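Local coordinates for protein phytoene synthase (Enterococcus hirae, PDB 5IYS) that probably joins two isoprenoid diphosphates head to head, as dehydrosqualene and phytoene synthases do, and binds magnesium and a farnesyl thiodiphosphate inhibitor, at residues A[19-22]-A[23-27]; A[40-43]-A[44-48]; A[212-215]-A[216-219]. One frame throughout, in Å; residues are numbered along the deposited sequence.

Contact 1: residues A[19-22]-A[23-27]; sequences CESI and IKKNS. With FPS (S-[(2E,6E)-3,7,11-trimethyldodeca-2,6,10-trienyl] trihydrogen thiodiphosphate), chain G.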
# COMPACT_ATOMS: atom_id res chain seq x y z
N CYS A 19 1.11 8.21 15.82
CA CYS A 19 1.09 7.34 14.65
C CYS A 19 0.17 6.12 14.76
O CYS A 19 -0.53 5.79 13.81
CB CYS A 19 2.53 6.92 14.28
SG CYS A 19 3.67 8.31 14.01
N GLU A 20 0.18 5.43 15.90
CA GLU A 20 -0.71 4.27 16.08
C GLU A 20 -2.16 4.64 15.87
O GLU A 20 -2.96 3.92 15.24
CB GLU A 20 -0.54 3.63 17.47
CG GLU A 20 -1.42 2.39 17.65
CD GLU A 20 -0.96 1.45 18.74
OE1 GLU A 20 0.13 1.69 19.32
OE2 GLU A 20 -1.69 0.45 18.95
N SER A 21 -2.54 5.80 16.38
CA SER A 21 -3.93 6.17 16.27
C SER A 21 -4.27 6.44 14.81
O SER A 21 -5.37 6.12 14.33
CB SER A 21 -4.17 7.40 17.15
OG SER A 21 -5.50 7.82 16.99
N ILE A 22 -3.33 7.02 14.07
CA ILE A 22 -3.57 7.28 12.66
C ILE A 22 -3.86 5.97 11.89
O ILE A 22 -4.84 5.88 11.13
CB ILE A 22 -2.43 8.11 12.02
CG1 ILE A 22 -2.61 9.58 12.44
CG2 ILE A 22 -2.42 7.96 10.47
CD1 ILE A 22 -1.46 10.51 12.13
N ILE A 23 -3.01 4.96 12.05
CA ILE A 23 -3.29 3.72 11.31
C ILE A 23 -4.55 3.00 11.81
O ILE A 23 -5.37 2.55 11.00
CB ILE A 23 -2.06 2.78 11.21
CG1 ILE A 23 -2.32 1.64 10.22
CG2 ILE A 23 -1.67 2.23 12.60
CD1 ILE A 23 -1.05 0.75 10.03
N LYS A 24 -4.74 2.96 13.13
CA LYS A 24 -5.95 2.40 13.72
C LYS A 24 -7.21 3.00 13.10
O LYS A 24 -8.11 2.27 12.71
CB LYS A 24 -5.94 2.55 15.25
CG LYS A 24 -7.20 2.06 15.97
CD LYS A 24 -6.88 1.95 17.48
CE LYS A 24 -8.12 1.56 18.29
NZ LYS A 24 -7.89 1.59 19.78
N LYS A 25 -7.24 4.32 12.94
CA LYS A 25 -8.42 5.00 12.42
C LYS A 25 -8.56 4.91 10.89
O LYS A 25 -9.67 4.97 10.37
CB LYS A 25 -8.39 6.48 12.82
CG LYS A 25 -8.33 6.72 14.33
CD LYS A 25 -9.67 6.54 15.07
CE LYS A 25 -9.48 6.71 16.58
NZ LYS A 25 -10.63 6.22 17.41
N ASN A 26 -7.44 4.78 10.18
CA ASN A 26 -7.47 4.82 8.73
C ASN A 26 -7.38 3.48 8.01
O ASN A 26 -7.79 3.40 6.85
CB ASN A 26 -6.37 5.73 8.18
CG ASN A 26 -6.67 7.19 8.41
OD1 ASN A 26 -7.49 7.76 7.69
ND2 ASN A 26 -6.11 7.76 9.48
N SER A 27 -6.71 2.50 8.61
CA SER A 27 -6.58 1.18 7.97
C SER A 27 -6.77 0.02 8.95
O SER A 27 -5.80 -0.51 9.49
CB SER A 27 -5.23 1.00 7.27
OG SER A 27 -5.18 -0.31 6.67
C1 FPS G . -3.60 0.78 0.90
S1 FPS G . -3.40 1.97 2.17
C2 FPS G . -2.17 0.37 0.61
C3 FPS G . -1.70 0.04 -0.61
C4 FPS G . -2.61 0.04 -1.81
C5 FPS G . -0.26 -0.36 -0.82
C6 FPS G . 0.60 -0.35 0.45
C7 FPS G . 1.87 -1.14 0.17
C8 FPS G . 2.46 -1.91 1.11
C10 FPS G . 3.78 -2.54 0.75
C9 FPS G . 1.89 -2.10 2.49
C11 FPS G . 3.69 -4.06 0.95
C12 FPS G . 5.05 -4.71 0.78
C13 FPS G . 5.90 -4.98 1.80
C14 FPS G . 7.21 -5.67 1.51
C15 FPS G . 5.58 -4.65 3.23
PA FPS G . -5.14 2.25 3.23
O1A FPS G . -4.87 2.71 4.60
O2A FPS G . -5.78 3.52 2.45
O3A FPS G . -6.22 1.09 3.11
PB FPS G . -7.24 1.19 1.85
O1B FPS G . -8.52 1.86 2.25
O2B FPS G . -7.37 -0.25 1.40
O3B FPS G . -6.69 1.99 0.69
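The carbonyl oxygen of Ile22 is gripped twice by Asn26, once through the side-chain amide and once through the backbone. Asn26 ND2 lies 2.8 Å from Ile22 O, with an N-H...O angle of 156°, and the acceptor sits close to the amide plane of Asn26, which helps to set the rotation of the amide. The backbone Asn26 N lies 3.0 Å from the same Ile22 O but is less straight, at 136°. The two donors approach from opposite faces of the carbonyl plane. The first torsion explains the reach: with CG beside its own backbone N (chi1 -73°), the Asn26 amide folds back along the helix and lies alongside Ile22, whose CG2 stands 3.8 Å from Asn26 ND2. All this belongs to the last turn of helix 13-26, where Asn26 is the final helical residue and Ser27 the first to leave helical angles. Ser27 is also the N-cap of helix 28-34, its OG accepting from Phe30 N, so one helix passes directly into the next. At this junction Ser27 CB comes within 3.2 Å of O1A on the inhibitor's thiodiphosphate, and Asn26 and Ser27 are part of the pocket of this ligand, to which Tyr49 OH is hydrogen-bonded. One turn earlier the bonds are ordinary helical ones, such as Lys24 N to Glu20 O at 2.9 Å. On the exposed side Lys25 CG, set beside its own backbone N, passes 3.0 Å from Ser21 O. Ile23 faces inward instead, its CG2 packed 3.4 Å from Glu20 O, while the Glu20 carboxylate is hydrogen-bonded to Tyr31.

Contact 2: residues A[40-43]-A[44-48]; sequences RKAQ and SVYAV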
# COMPACT_ATOMS: atom_id res chain seq x y z
N ARG A 40 7.82 -3.05 19.12
CA ARG A 40 8.65 -1.98 18.57
C ARG A 40 8.71 -1.95 17.05
O ARG A 40 8.73 -0.86 16.45
CB ARG A 40 10.04 -1.95 19.19
CG ARG A 40 9.97 -1.63 20.68
CD ARG A 40 11.24 -1.96 21.47
NE ARG A 40 10.91 -1.78 22.87
CZ ARG A 40 11.49 -0.89 23.69
NH1 ARG A 40 12.60 -0.25 23.34
NH2 ARG A 40 10.93 -0.67 24.86
N LYS A 41 8.68 -3.13 16.44
CA LYS A 41 8.57 -3.20 14.99
C LYS A 41 7.19 -2.75 14.52
O LYS A 41 7.07 -1.98 13.57
CB LYS A 41 8.90 -4.61 14.48
CG LYS A 41 10.41 -4.84 14.43
CD LYS A 41 10.74 -6.25 13.94
CE LYS A 41 12.21 -6.34 13.50
NZ LYS A 41 12.50 -7.79 13.20
N ALA A 42 6.16 -3.14 15.25
CA ALA A 42 4.83 -2.68 14.88
C ALA A 42 4.74 -1.15 14.96
O ALA A 42 4.20 -0.49 14.07
CB ALA A 42 3.76 -3.36 15.76
N GLN A 43 5.26 -0.56 16.02
CA GLN A 43 5.15 0.90 16.17
C GLN A 43 5.95 1.59 15.06
O GLN A 43 5.60 2.65 14.60
CB GLN A 43 5.79 1.30 17.50
CG GLN A 43 4.95 0.86 18.70
CD GLN A 43 5.67 1.16 20.00
OE1 GLN A 43 6.73 0.61 20.27
NE2 GLN A 43 5.14 2.09 20.76
N SER A 44 7.03 0.95 14.63
CA SER A 44 7.85 1.47 13.54
C SER A 44 7.06 1.46 12.24
O SER A 44 7.07 2.43 11.51
CB SER A 44 9.14 0.65 13.40
OG SER A 44 9.94 0.75 14.59
N VAL A 45 6.33 0.38 11.96
CA VAL A 45 5.44 0.38 10.80
C VAL A 45 4.42 1.50 10.91
O VAL A 45 4.04 2.10 9.89
CB VAL A 45 4.69 -0.95 10.69
CG1 VAL A 45 3.67 -0.89 9.53
CG2 VAL A 45 5.69 -2.15 10.38
N TYR A 46 3.83 1.68 12.09
CA TYR A 46 2.81 2.73 12.22
C TYR A 46 3.37 4.11 11.87
O TYR A 46 2.65 4.95 11.36
CB TYR A 46 2.25 2.72 13.65
CG TYR A 46 1.72 1.37 14.13
CD1 TYR A 46 1.23 0.43 13.25
CD2 TYR A 46 1.58 1.12 15.50
CE1 TYR A 46 0.74 -0.83 13.72
CE2 TYR A 46 1.03 -0.07 15.97
CZ TYR A 46 0.66 -1.06 15.08
OH TYR A 46 0.15 -2.23 15.59
N ALA A 47 4.60 4.40 12.29
CA ALA A 47 5.23 5.66 11.92
C ALA A 47 5.31 5.79 10.40
O ALA A 47 5.15 6.88 9.86
CB ALA A 47 6.65 5.77 12.56
N VAL A 48 5.74 4.72 9.73
CA VAL A 48 5.87 4.76 8.27
C VAL A 48 4.51 4.92 7.61
O VAL A 48 4.36 5.74 6.72
CB VAL A 48 6.47 3.42 7.73
CG1 VAL A 48 6.36 3.39 6.19
CG2 VAL A 48 7.92 3.35 8.15
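Helix 39-60, which carries the aspartates of the magnesium site further along, holds this contact within two turns near its start, where Arg40 to Gln43 meet Ser44 to Ala47; Val48, next in the chain, lines the pocket of a bound farnesyl thiodiphosphate. Ser44 binds Arg40 O with two groups: OG donates across 2.7 Å to Arg40 O, and the backbone Ser44 N donates to the same Arg40 O at 3.1 Å. They arrive from opposite faces of the carbonyl plane. OG gets there because it stands beside its own backbone N (chi1 -62°), turned back toward the preceding turn. Tyr46 leans the same way along the helix, and its ring lies across the carbonyl of Ala42, whose oxygen stands 3.0 Å above the ring plane, over the centre. That oxygen is also the acceptor for Tyr46 N, at 3.0 Å. Further out, the ring end reaches the methyl of Ala42, with Ala42 CB 3.9 Å from Tyr46 CZ. Outside the contact, Tyr46 meets the ring of Tyr31 and touches Glu20 and Ile23 of helix 13-26, while Ser44 packs on Phe9 and Val95. The donor of the buried Ser44 hydroxyl is therefore used within its own helix, and the aromatic face of Tyr46 rests on a carbonyl whose oxygen already has a helical hydrogen bond.

Contact 3: residues A[212-215]-A[216-219]; sequences LWES and LAKQ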
# COMPACT_ATOMS: atom_id res chain seq x y z
N LEU A 212 -11.46 -7.28 -18.83
CA LEU A 212 -10.34 -6.43 -18.49
C LEU A 212 -10.00 -6.53 -17.00
O LEU A 212 -8.85 -6.80 -16.65
CB LEU A 212 -10.66 -4.97 -18.84
CG LEU A 212 -9.56 -3.92 -18.69
CD1 LEU A 212 -9.97 -2.60 -19.39
CD2 LEU A 212 -9.21 -3.67 -17.23
N TRP A 213 -11.01 -6.36 -16.15
CA TRP A 213 -10.90 -6.55 -14.71
C TRP A 213 -10.17 -7.85 -14.39
O TRP A 213 -9.15 -7.86 -13.68
CB TRP A 213 -12.29 -6.52 -14.06
CG TRP A 213 -12.26 -6.31 -12.57
CD1 TRP A 213 -12.47 -5.13 -11.90
CD2 TRP A 213 -12.03 -7.31 -11.56
NE1 TRP A 213 -12.33 -5.32 -10.54
CE2 TRP A 213 -12.11 -6.65 -10.30
CE3 TRP A 213 -11.79 -8.69 -11.59
CZ2 TRP A 213 -11.97 -7.34 -9.09
CZ3 TRP A 213 -11.59 -9.36 -10.39
CH2 TRP A 213 -11.68 -8.68 -9.15
N GLU A 214 -10.66 -8.95 -14.93
CA GLU A 214 -10.06 -10.25 -14.67
C GLU A 214 -8.65 -10.39 -15.21
O GLU A 214 -7.82 -11.03 -14.57
CB GLU A 214 -10.96 -11.39 -15.14
CG GLU A 214 -12.18 -11.59 -14.24
CD GLU A 214 -11.84 -12.19 -12.87
OE1 GLU A 214 -10.67 -12.50 -12.58
OE2 GLU A 214 -12.75 -12.31 -12.04
N SER A 215 -8.36 -9.74 -16.34
CA SER A 215 -7.00 -9.74 -16.83
C SER A 215 -6.06 -9.10 -15.81
O SER A 215 -4.92 -9.55 -15.62
CB SER A 215 -6.89 -8.94 -18.13
OG SER A 215 -5.60 -9.10 -18.68
N LEU A 216 -6.44 -7.92 -15.33
CA LEU A 216 -5.61 -7.21 -14.36
C LEU A 216 -5.59 -7.93 -13.01
O LEU A 216 -4.56 -7.96 -12.34
CB LEU A 216 -6.13 -5.77 -14.20
CG LEU A 216 -5.19 -4.73 -13.59
CD1 LEU A 216 -3.94 -4.63 -14.48
CD2 LEU A 216 -5.87 -3.36 -13.47
N ALA A 217 -6.69 -8.57 -12.64
CA ALA A 217 -6.74 -9.32 -11.38
C ALA A 217 -5.79 -10.51 -11.40
O ALA A 217 -5.04 -10.77 -10.45
CB ALA A 217 -8.16 -9.73 -11.03
N LYS A 218 -5.76 -11.18 -12.55
CA LYS A 218 -4.82 -12.28 -12.75
C LYS A 218 -3.39 -11.78 -12.59
O LYS A 218 -2.61 -12.40 -11.89
CB LYS A 218 -5.02 -12.92 -14.12
CG LYS A 218 -3.95 -13.94 -14.50
CD LYS A 218 -3.48 -13.67 -15.93
CE LYS A 218 -2.89 -14.90 -16.60
NZ LYS A 218 -1.41 -14.81 -16.75
N GLN A 219 -3.06 -10.63 -13.18
CA GLN A 219 -1.73 -10.06 -13.01
C GLN A 219 -1.43 -9.76 -11.54
O GLN A 219 -0.34 -10.07 -11.08
CB GLN A 219 -1.58 -8.75 -13.78
CG GLN A 219 -0.17 -8.19 -13.77
CD GLN A 219 0.89 -9.22 -14.18
OE1 GLN A 219 2.08 -9.06 -13.93
NE2 GLN A 219 0.44 -10.33 -14.76
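Trp213 leaves the helix with CG anti to its backbone N (chi1 -163°), a torsion that lays the indole beside Ala217, one turn later. From CB and CG the rings run down the flank of the helix, and the six-membered ring makes the contact: CE3 is 3.8 Å from Ala217 CB, CZ3 comes closest at 3.5 Å, and CH2 is still 4.1 Å from that methyl. The Ala217 methyl thus meets the benzo part of the indole obliquely. On the five-membered ring, NE1 instead donates to Leu171 O of helix 155-172. The Trp213 carbonyl turns to the same residue as the ring does, Ala217 N being 2.8 Å from Trp213 O with an N-H...O angle of 152°. Glu214 approaches the indole at its edge, with CD in the ring plane. Its chain is bent at chi2 (-72°), so that OE1 stands 4.0 Å from Ala217 CB, while OE2 forms a salt bridge with Arg257 and a hydrogen bond with Tyr261, whose ring meets Trp213 edge-to-face. The setting is the middle of helix 207-227, packed on one flank against helix 236-258 through Trp213 and on another against helix 155-172 through Leu216 and Ala217. Regular helical bonds run throughout, among them Leu216 N to Leu212 O at 3.0 Å. Chemically, the indole's six-membered ring packs directly on the Ala217 methyl, and the polar ends of Trp213 and Glu214 are satisfied by neighbouring helices and by Tyr261, tying this helix to the surrounding bundle.

Overall arrangement
All three are contacts within single helices of an all-helical fold, but their settings differ. Contact 2 is the most buried, contacts 1 and 3 only partly so, each with exposed lysine. Contacts 1 and 2 lie on the same side of the chain's centre, their own centres 11 Å apart, and touch: Ile23 CG2 packs 3.5 Å from Tyr46 CD1, joining helix 13-26 to helix 39-60. Contact 3 stands on the opposite side, its centre 31 Å from that of contact 1. Contacts 1 and 2 each have a carbonyl taking both a side-chain and a backbone donor; in contact 1 the donor, Asn26, directly precedes inhibitor-touching Ser27. Contact 3's side-chain meeting is apolar, indole on methyl, with polar ends turned elsewhere.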